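Aminotransferase TlmJ (Streptoalloteichus hindustanus, PDB 5UID) probably catalyses pyridoxal 5'-phosphate-dependent amino-group transfer, as a member of the DegT/DnrJ/EryC1 aminotransferase family, likely in natural-product biosynthesis. Local coordinates at residues A[138-141]-A[142-145]; A[168-172]-A[173-177]. One frame throughout, in Å; residues are numbered along the deposited sequence.

Interaction 1. Residues A[138-141]-A[142-145]; sequences PGDL and VAIA
Asp140 and Ala143 are joined through one water at the start of a helix. The water donates to Asp140 OD1 at 2.6 Å. It also accepts from the backbone N of Ala143, 2.7 Å from the water oxygen. Asp140 holds the N-cap position but makes no direct capping bond across the contact, so this bridge is an indirect way of occupying a first-turn amide. The other carboxylate oxygen, OD2, accepts from Ala115 N, which gives the group a second point of attachment and probably limits its rotation. With chi1 at -150° the carboxylate lies beside the Ala143 methyl, where OD1 and CB are 3.5 Å apart.

The main chain shows that the helix has begun. Ile144 N donates to Asp140 O at 2.9 Å with an N-H...O angle of 161°, and Ala145 N to Leu141 O at 2.8 Å with 162°; both are i to i-4 bonds. The Ile144 side chain folds back over the first of these carbonyls. Its CG1 stands beside its own backbone N and comes to 3.1 Å from Asp140 O, a tight approach, while CD1 continues past the same oxygen to 4.2 Å from Asp140 CB.

Helix 141-151 connects strand 126-132 to strand 155-158, which lie parallel and adjacent in the large mixed sheet, the arrangement of a beta-alpha-beta crossover. Leu141 and Ala145 face strand 155-158 through Glu157 and Leu155, whereas Val142 reaches Val167 of the short strand 166-167.

Interaction 2. Residues A[168-172]-A[173-177]; sequences DGRAC and GTLGD
A type II beta turn from Ala171 to Thr174 ends the short strand 170-171 and sends the chain toward strand 178-182. Its closing bond runs from Thr174 N to Ala171 O, 3.2 Å long. Gly173 occupies the third position with phi 95°; a CB built on it would fall 2.4 Å from Cys172 O, a clash that accounts for glycine here. The same Ala171 O also accepts from the Thr174 hydroxyl. Placed between its own backbone N and carbonyl carbon, OG1 is swung back over the turn to this oxygen, at a modelled 2.5 Å that is very short and should be read with caution. Leu175 CD1 packs against the oxygen as well, 3.5 Å from Ala171 O.

Arg170 reaches along the turn from before it. A bend at chi3 (55°) brings the guanidinium back to Leu175 and Thr174. At its edge, in plane, NH1 donates to Thr174 O at 3.1 Å, but the N-H...O angle of 131° makes the bond weak. Leu175 CG lies 4.0 Å above the plane of the Arg170 guanidinium, displaced toward its rim, and CD1 touches the aliphatic root of the arginine, 4.0 Å from Arg170 CB. An alanine in place of Leu175 would remove these contacts, and the guanidinium would probably lose the cover over one face and be held less firmly beside Thr174 O.

Around the turn, the Glu157 carboxylate of strand 155-158 accepts from Gly173 N and Gly176 N, and the Cys172 backbone bonds to Ser165. Leu175 packs on helix 141-151, while Ala171 and Thr174 lie on Leu48 of helix 35-48.

How the interactions relate
Interactions 1 and 2 follow one another along the chain and meet in space, their centres about 10 Å apart. The joint is apolar: Leu141 CD2 lies 3.7 Å from Leu175 CD2, Val142 CG2 approaches that same methyl, and Pro138 CG sits 3.6 Å from Cys172 SG. Each contact is partly buried: Leu141 and Ile144, like Ala171 and Cys172, are buried, while Val142 and Arg170 are exposed. Their chemistry differs: 138-145 is a helix start held by i to i-4 bonds and a water, whereas in 168-177 two bonds converge on Ala171 O and a weak arginine bond reaches Thr174 O. Strand 155-158 borders both, packing on the helix and bonding amides in and after the turn.

Interaction 1. Residues A[138-141]-A[142-145]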
loop_
_atom_site.group_PDB
_atom_site.type_symbol
_atom_site.label_atom_id
_atom_site.label_comp_id
_atom_site.label_asym_id
_atom_site.label_seq_id
_atom_site.Cartn_x
_atom_site.Cartn_y
_atom_site.Cartn_z
ATOM N N PRO A 138 -24.882 -10.770 -5.539
ATOM C CA PRO A 138 -24.387 -11.623 -4.448
ATOM C C PRO A 138 -24.305 -13.094 -4.813
ATOM O O PRO A 138 -23.441 -13.805 -4.285
ATOM C CB PRO A 138 -25.400 -11.375 -3.325
ATOM C CG PRO A 138 -26.000 -10.040 -3.639
ATOM C CD PRO A 138 -26.053 -9.973 -5.136
ATOM N N GLY A 139 -25.176 -13.576 -5.695
ATOM C CA GLY A 139 -25.102 -14.964 -6.115
ATOM C C GLY A 139 -25.630 -15.918 -5.054
ATOM O O GLY A 139 -26.569 -15.615 -4.317
ATOM N N ASP A 140 -25.003 -17.089 -4.982
ATOM C CA ASP A 140 -25.368 -18.124 -4.015
ATOM C C ASP A 140 -24.685 -17.919 -2.669
ATOM O O ASP A 140 -24.327 -18.887 -1.991
ATOM C CB ASP A 140 -25.033 -19.498 -4.588
ATOM C CG ASP A 140 -25.966 -20.581 -4.086
ATOM O OD1 ASP A 140 -27.051 -20.236 -3.573
ATOM O OD2 ASP A 140 -25.615 -21.774 -4.205
ATOM N N LEU A 141 -24.509 -16.658 -2.261
ATOM C CA LEU A 141 -23.700 -16.347 -1.085
ATOM C C LEU A 141 -24.254 -16.995 0.179
ATOM O O LEU A 141 -23.486 -17.484 1.016
ATOM C CB LEU A 141 -23.606 -14.831 -0.908
ATOM C CG LEU A 141 -22.888 -14.339 0.352
ATOM C CD1 LEU A 141 -21.443 -14.818 0.382
ATOM C CD2 LEU A 141 -22.957 -12.824 0.447
ATOM N N VAL A 142 -25.580 -17.008 0.339
ATOM C CA VAL A 142 -26.171 -17.522 1.574
ATOM C C VAL A 142 -25.919 -19.020 1.708
ATOM O O VAL A 142 -25.502 -19.503 2.767
ATOM C CB VAL A 142 -27.674 -17.194 1.632
ATOM C CG1 VAL A 142 -28.328 -17.906 2.812
ATOM C CG2 VAL A 142 -27.882 -15.694 1.733
ATOM N N ALA A 143 -26.168 -19.778 0.638
ATOM C CA ALA A 143 -25.928 -21.217 0.691
ATOM C C ALA A 143 -24.441 -21.525 0.826
ATOM O O ALA A 143 -24.061 -22.484 1.507
ATOM C CB ALA A 143 -26.509 -21.896 -0.549
ATOM N N ILE A 144 -23.586 -20.723 0.185
ATOM C CA ILE A 144 -22.143 -20.912 0.316
ATOM C C ILE A 144 -21.712 -20.691 1.760
ATOM O O ILE A 144 -20.953 -21.486 2.330
ATOM C CB ILE A 144 -21.390 -19.980 -0.653
ATOM C CG1 ILE A 144 -21.593 -20.444 -2.099
ATOM C CG2 ILE A 144 -19.906 -19.917 -0.302
ATOM C CD1 ILE A 144 -21.059 -19.474 -3.135
ATOM N N ALA A 145 -22.205 -19.615 2.379
ATOM C CA ALA A 145 -21.872 -19.344 3.773
ATOM C C ALA A 145 -22.385 -20.447 4.689
ATOM O O ALA A 145 -21.698 -20.847 5.637
ATOM C CB ALA A 145 -22.438 -17.987 4.195
HETATM O O HOH W 1 -27.689 -18.959 -1.379
#

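Interaction 2. Residues A[168-172]-A[173-177]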
loop_
_atom_site.group_PDB
_atom_site.type_symbol
_atom_site.label_atom_id
_atom_site.label_comp_id
_atom_site.label_asym_id
_atom_site.label_seq_id
_atom_site.Cartn_x
_atom_site.Cartn_y
_atom_site.Cartn_z
ATOM N N ASP A 168 -31.314 -9.688 1.547
ATOM C CA ASP A 168 -32.305 -9.583 2.616
ATOM C C ASP A 168 -31.885 -8.551 3.660
ATOM O O ASP A 168 -31.986 -8.777 4.866
ATOM C CB ASP A 168 -32.556 -10.946 3.264
ATOM C CG ASP A 168 -32.917 -12.017 2.250
ATOM O OD1 ASP A 168 -33.676 -11.717 1.304
ATOM O OD2 ASP A 168 -32.436 -13.160 2.397
ATOM N N GLY A 169 -31.390 -7.407 3.189
ATOM C CA GLY A 169 -30.993 -6.334 4.077
ATOM C C GLY A 169 -29.643 -6.491 4.742
ATOM O O GLY A 169 -29.284 -5.652 5.575
ATOM N N ARG A 170 -28.883 -7.530 4.407
ATOM C CA ARG A 170 -27.564 -7.755 4.983
ATOM C C ARG A 170 -26.495 -7.496 3.930
ATOM O O ARG A 170 -26.573 -8.025 2.817
ATOM C CB ARG A 170 -27.438 -9.177 5.531
ATOM C CG ARG A 170 -28.282 -9.431 6.765
ATOM C CD ARG A 170 -27.972 -10.785 7.366
ATOM N NE ARG A 170 -26.548 -10.943 7.647
ATOM C CZ ARG A 170 -26.016 -12.012 8.229
ATOM N NH1 ARG A 170 -24.710 -12.071 8.443
ATOM N NH2 ARG A 170 -26.790 -13.021 8.602
ATOM N N ALA A 171 -25.501 -6.691 4.290
ATOM C CA ALA A 171 -24.492 -6.270 3.329
ATOM C C ALA A 171 -23.572 -7.426 2.957
ATOM O O ALA A 171 -23.162 -8.218 3.811
ATOM C CB ALA A 171 -23.673 -5.112 3.898
ATOM N N CYS A 172 -23.258 -7.526 1.667
ATOM C CA CYS A 172 -22.234 -8.460 1.224
ATOM C C CYS A 172 -20.910 -8.130 1.899
ATOM O O CYS A 172 -20.562 -6.961 2.080
ATOM C CB CYS A 172 -22.083 -8.410 -0.298
ATOM S SG CYS A 172 -23.529 -9.011 -1.212
ATOM N N GLY A 173 -20.176 -9.171 2.282
ATOM C CA GLY A 173 -18.983 -9.010 3.084
ATOM C C GLY A 173 -19.197 -9.165 4.574
ATOM O O GLY A 173 -18.222 -9.106 5.334
ATOM N N THR A 174 -20.440 -9.358 5.016
ATOM C CA THR A 174 -20.752 -9.561 6.421
ATOM C C THR A 174 -21.397 -10.912 6.697
ATOM O O THR A 174 -21.791 -11.171 7.841
ATOM C CB THR A 174 -21.679 -8.446 6.929
ATOM O OG1 THR A 174 -22.936 -8.521 6.243
ATOM C CG2 THR A 174 -21.054 -7.076 6.689
ATOM N N LEU A 175 -21.529 -11.773 5.690
ATOM C CA LEU A 175 -22.141 -13.081 5.892
ATOM C C LEU A 175 -21.121 -14.159 6.222
ATOM O O LEU A 175 -21.457 -15.131 6.907
ATOM C CB LEU A 175 -22.938 -13.495 4.651
ATOM C CG LEU A 175 -24.366 -12.961 4.504
ATOM C CD1 LEU A 175 -24.388 -11.460 4.253
ATOM C CD2 LEU A 175 -25.090 -13.705 3.392
ATOM N N GLY A 176 -19.889 -14.015 5.749
ATOM C CA GLY A 176 -18.821 -14.935 6.068
ATOM C C GLY A 176 -18.074 -14.513 7.314
ATOM O O GLY A 176 -18.573 -13.750 8.145
ATOM N N ASP A 177 -16.849 -15.014 7.437
ATOM C CA ASP A 177 -16.007 -14.687 8.579
ATOM C C ASP A 177 -15.199 -13.415 8.356
ATOM O O ASP A 177 -14.986 -12.644 9.299
ATOM C CB ASP A 177 -15.076 -15.860 8.888
ATOM C CG ASP A 177 -15.833 -17.102 9.316
ATOM O OD1 ASP A 177 -16.280 -17.157 10.481
ATOM O OD2 ASP A 177 -16.003 -18.012 8.480
#